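Long-range contacts in Ser-thr phosphatase MSPP (Mycobacterium smegmatis, PDB 2JFR), which probably acts as a metal-dependent protein serine/threonine phosphatase of the PPM (PP2C) family, removing phosphate at a manganese- and magnesium-containing site: residues P85-T90 with L160-H165; L182-G187 with T226-I231. All coordinates share one frame; numbering follows the deposited sequence. Where two conformers were deposited one is given.

Contact 1: residues P85-T90 with L160-H165; sequences PTVSGT and LGIGPH
Thr90 and Leu160 meet through two flat peptide groups: Thr90 N lies in the carbonyl plane of Leu160, and Leu160 N approaches Thr90 O almost in line with its C=O bond. The aromatic ring, His165, has Pro164 CB over one face in the modelled conformer and takes no part in the contact. The paired hydrogen bonds, Thr90 N to Leu160 O at 3.0 Å and Leu160 N to Thr90 O at 2.8 Å, make a single antiparallel bridge of the hydrogen-bonded kind.

The two side chains of this bridge run side by side and point the same way, with Thr90 CG2 3.7 Å from Leu160 CD2. The threonine hydroxyl stands anti to its backbone N (chi1 -172°), which puts the methyl CG2 between N and the carbonyl carbon and presents it to the leucine. Beside the bridge, Gly89 CA comes within 3.4 Å of Leu160 O; a CB here would point at 160-165 and collide with Leu160 O and Ile162 CG2. Gly161 has a positive phi (92°), turning the chain out of the bridge, where a water 2.8 Å from both Ser88 O and Gly161 O spans the widening gap. Farther out the contact becomes apolar and more exposed: Ile162 CG2 meets Val87 CG1 at 3.7 Å, the two side chains crossing at a slant.

Ser88 turns from the loop, and its OG accepts a hydrogen bond from Arg41 N. Asn74 of helix 63-81 grips the loop through Gly161 N and Gly163 O. The Thr90 side chain lies about 5 Å from that of metal-binding Asp36, placing the bridge near the metal site. It ties the loop to the start of strand 89-96, which pairs with strand 31-38 through Gly89 and Phe38. Thr90 and Leu160 pack on Ala49 of helix 42-59, while Val87 and Ile162 rest on Phe38.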
# COMPACT_ATOMS: atom_id res chain seq x y z
N PRO A 85 -10.72 6.56 -22.95
CA PRO A 85 -10.71 7.99 -23.22
C PRO A 85 -10.26 8.83 -22.11
O PRO A 85 -10.00 10.03 -22.31
CB PRO A 85 -12.21 8.25 -23.52
CG PRO A 85 -13.01 7.19 -22.85
CD PRO A 85 -12.09 6.02 -22.90
N THR A 86 -10.18 8.27 -20.89
CA THR A 86 -9.59 8.96 -19.75
C THR A 86 -8.65 7.94 -19.08
O THR A 86 -8.76 6.76 -19.35
CB THR A 86 -10.58 9.55 -18.73
OG1 THR A 86 -11.35 8.50 -18.20
CG2 THR A 86 -11.51 10.53 -19.40
N VAL A 87 -7.78 8.46 -18.27
CA VAL A 87 -6.76 7.67 -17.67
C VAL A 87 -7.30 6.98 -16.38
O VAL A 87 -7.84 7.65 -15.50
CB VAL A 87 -5.52 8.53 -17.33
CG1 VAL A 87 -4.46 7.72 -16.61
CG2 VAL A 87 -4.96 9.13 -18.64
N SER A 88 -7.11 5.67 -16.31
CA SER A 88 -7.27 4.88 -15.09
C SER A 88 -5.93 4.18 -14.82
O SER A 88 -5.16 3.87 -15.71
CB SER A 88 -8.37 3.86 -15.21
OG SER A 88 -9.64 4.51 -15.35
N GLY A 89 -5.69 3.92 -13.55
CA GLY A 89 -4.45 3.25 -13.16
C GLY A 89 -4.56 2.93 -11.70
O GLY A 89 -5.63 2.95 -11.09
N THR A 90 -3.40 2.61 -11.08
CA THR A 90 -3.41 2.23 -9.69
C THR A 90 -2.08 2.50 -9.05
O THR A 90 -1.04 2.48 -9.68
CB THR A 90 -3.78 0.72 -9.55
OG1 THR A 90 -3.98 0.38 -8.17
CG2 THR A 90 -2.80 -0.20 -10.21
N LEU A 160 0.92 2.91 -11.67
CA LEU A 160 0.97 1.70 -12.43
C LEU A 160 -0.19 1.64 -13.40
O LEU A 160 -1.33 1.98 -13.10
CB LEU A 160 1.00 0.54 -11.44
CG LEU A 160 1.23 -0.85 -12.02
CD1 LEU A 160 1.97 -1.75 -11.07
CD2 LEU A 160 -0.11 -1.48 -12.44
N GLY A 161 0.14 1.18 -14.62
CA GLY A 161 -0.85 0.93 -15.61
C GLY A 161 -1.16 2.06 -16.56
O GLY A 161 -2.04 1.91 -17.41
N ILE A 162 -0.41 3.19 -16.48
CA ILE A 162 -0.69 4.39 -17.29
C ILE A 162 0.25 4.51 -18.46
O ILE A 162 -0.00 5.39 -19.33
CB ILE A 162 -0.72 5.67 -16.43
CG1 ILE A 162 0.65 6.07 -15.89
CG2 ILE A 162 -1.77 5.55 -15.36
CD1 ILE A 162 0.71 7.45 -15.36
N GLY A 163 1.27 3.73 -18.53
CA GLY A 163 2.21 3.77 -19.66
C GLY A 163 3.07 2.54 -19.56
O GLY A 163 2.99 1.79 -18.59
N PRO A 164 3.84 2.28 -20.57
CA PRO A 164 4.59 1.04 -20.68
C PRO A 164 5.80 0.96 -19.76
O PRO A 164 6.32 -0.17 -19.58
CB PRO A 164 5.00 0.95 -22.15
CG PRO A 164 5.13 2.38 -22.49
CD PRO A 164 3.97 3.10 -21.83
N HIS A 165 6.25 2.03 -19.19
CA HIS A 165 7.38 1.97 -18.28
C HIS A 165 7.06 2.62 -16.94
O HIS A 165 6.42 3.67 -16.78
CB HIS A 165 8.53 2.70 -18.97
CG HIS A 165 8.86 2.09 -20.29
ND1 HIS A 165 8.49 2.64 -21.47
CD2 HIS A 165 9.53 0.95 -20.60
CE1 HIS A 165 8.90 1.91 -22.49
NE2 HIS A 165 9.54 0.88 -21.97
O HOH W 1 -4.25 3.32 -18.35

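Contact 2: residues L182-G187 with T226-I231. With MN (manganese (II) ion), chain C.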
# COMPACT_ATOMS: atom_id res chain seq x y z
N LEU A 182 2.40 -2.26 8.44
CA LEU A 182 1.08 -1.88 7.94
C LEU A 182 1.23 -1.34 6.57
O LEU A 182 1.99 -0.38 6.36
CB LEU A 182 0.47 -0.82 8.86
CG LEU A 182 -0.82 -0.10 8.31
CD1 LEU A 182 -1.96 -1.05 8.18
CD2 LEU A 182 -1.21 1.06 9.24
N ILE A 183 0.50 -1.89 5.61
CA ILE A 183 0.36 -1.30 4.30
C ILE A 183 -1.04 -0.70 4.24
O ILE A 183 -2.00 -1.39 4.60
CB ILE A 183 0.55 -2.28 3.15
CG1 ILE A 183 1.76 -3.18 3.32
CG2 ILE A 183 0.61 -1.51 1.84
CD1 ILE A 183 1.83 -4.29 2.29
N SER A 184 -1.20 0.53 3.80
CA SER A 184 -2.52 1.13 3.72
C SER A 184 -2.67 1.89 2.43
O SER A 184 -1.74 2.48 1.92
CB SER A 184 -2.70 2.05 4.89
OG SER A 184 -4.02 2.55 4.96
N SER A 185 -3.92 1.96 1.95
CA SER A 185 -4.24 3.00 0.99
C SER A 185 -4.27 4.34 1.71
O SER A 185 -4.35 4.44 2.94
CB SER A 185 -5.51 2.72 0.23
OG SER A 185 -6.63 2.72 1.11
N ASP A 186 -4.26 5.41 0.90
CA ASP A 186 -4.32 6.77 1.42
C ASP A 186 -5.62 7.08 2.12
O ASP A 186 -5.71 8.10 2.81
CB ASP A 186 -4.00 7.75 0.30
CG ASP A 186 -4.94 7.78 -0.88
OD1 ASP A 186 -5.87 6.95 -0.89
OD2 ASP A 186 -4.74 8.69 -1.77
N GLY A 187 -6.66 6.26 2.03
CA GLY A 187 -7.88 6.57 2.72
C GLY A 187 -7.73 6.61 4.22
O GLY A 187 -8.46 7.32 4.90
N THR A 226 -10.72 2.79 2.21
CA THR A 226 -9.57 2.51 3.07
C THR A 226 -9.31 1.03 3.08
O THR A 226 -10.23 0.24 3.33
CB THR A 226 -9.85 3.02 4.52
OG1 THR A 226 -10.02 4.43 4.48
CG2 THR A 226 -8.68 2.70 5.43
N THR A 227 -8.08 0.65 2.85
CA THR A 227 -7.65 -0.75 2.83
C THR A 227 -6.37 -0.86 3.59
O THR A 227 -5.46 -0.05 3.40
CB THR A 227 -7.50 -1.20 1.38
OG1 THR A 227 -8.75 -1.02 0.73
CG2 THR A 227 -7.09 -2.67 1.26
N VAL A 228 -6.27 -1.86 4.44
CA VAL A 228 -5.14 -2.07 5.32
C VAL A 228 -4.74 -3.54 5.33
O VAL A 228 -5.57 -4.44 5.32
CB VAL A 228 -5.45 -1.55 6.73
CG1 VAL A 228 -5.58 -0.05 6.76
CG2 VAL A 228 -6.68 -2.22 7.35
N VAL A 229 -3.42 -3.74 5.40
CA VAL A 229 -2.82 -5.06 5.56
C VAL A 229 -1.83 -4.94 6.71
O VAL A 229 -0.93 -4.09 6.68
CB VAL A 229 -2.11 -5.50 4.29
CG1 VAL A 229 -1.43 -6.86 4.50
CG2 VAL A 229 -3.07 -5.55 3.12
N VAL A 230 -2.01 -5.78 7.74
CA VAL A 230 -1.16 -5.80 8.92
C VAL A 230 -0.40 -7.08 8.94
O VAL A 230 -0.99 -8.16 8.76
CB VAL A 230 -2.03 -5.59 10.19
CG1 VAL A 230 -1.29 -5.94 11.46
CG2 VAL A 230 -2.50 -4.18 10.28
N ILE A 231 0.89 -7.01 9.23
CA ILE A 231 1.78 -8.18 9.29
C ILE A 231 2.54 -8.10 10.61
O ILE A 231 3.24 -7.11 10.86
CB ILE A 231 2.78 -8.18 8.12
CG1 ILE A 231 2.11 -7.99 6.74
CG2 ILE A 231 3.58 -9.46 8.14
CD1 ILE A 231 2.93 -7.22 5.80
MN MN C . -7.32 6.38 -2.22
O HOH W 2 -8.94 6.16 -3.72
O HOH W 3 -6.77 7.92 -3.45
O HOH W 4 -8.03 4.64 -1.24
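Strands 182-184 and 226-231 pair antiparallel, their axes 4.7 Å apart with N-to-C directions at 165°, and Ile183 and Val229 exchange two backbone hydrogen bonds (Ile183 N to Val229 O, 2.8 Å). On one face Leu182 reaches over its neighbours: chi1 of 169° carries CG anti to the backbone N, and chi2 of 66° then brings CD1 to Val230 CG2 at 3.8 Å and Val228 CB at 3.8 Å. Val228 and Val230 pack beyond on Val210 of helix 206-219. The opposite face carries Ile183 and Val229, which lean on Val34 of strand 31-38.

Regular pairing ends at Ser185. Its N still donates to Thr227 O (2.9 Å), but Thr227 N turns to the serine hydroxyl, Ser185 OG, in a bent bond of 3.1 Å; OG stands between its own N and carbonyl carbon, directed at the partner strand. One carboxylate oxygen, Asp23 OD2, holds both Ser185 OG and Thr227 OG1 where the pairing gives out.

Just beyond, Asp186 OD1 binds manganese at 2.0 Å, together with three waters and with Asp36 and Asp224, while its OD2 binds a magnesium ion. The apolar strand pair thus ends in a hydroxyl-braced segment directly before Asp186, an arrangement consistent with helping to place the carboxylate that links the manganese to a magnesium ion.

Overall arrangement
From the N terminus, contact 1 closes first: the entry to strand 89-96 meets the loop before strand 169-172, enclosing strands 106-110, 115-119 and 122-125 and helices 132-138 and 144-147. Contact 2 opens afterwards and closes a shorter, strandless loop holding helices 194-201 and 206-219. The two are thus in series, neither crossing nor enclosing the other. The centres of contact 1 and contact 2 lie about 22 Å apart. Contact 1 joins the start of strand 89-96, in the sheet with strand 31-38, to a loop; contact 2 pairs two strands of the other sheet, so each layer of the PP2C sandwich holds one contact. Asp36 on strand 31-38 and Asp186 just after strand 180-184 meet at the manganese.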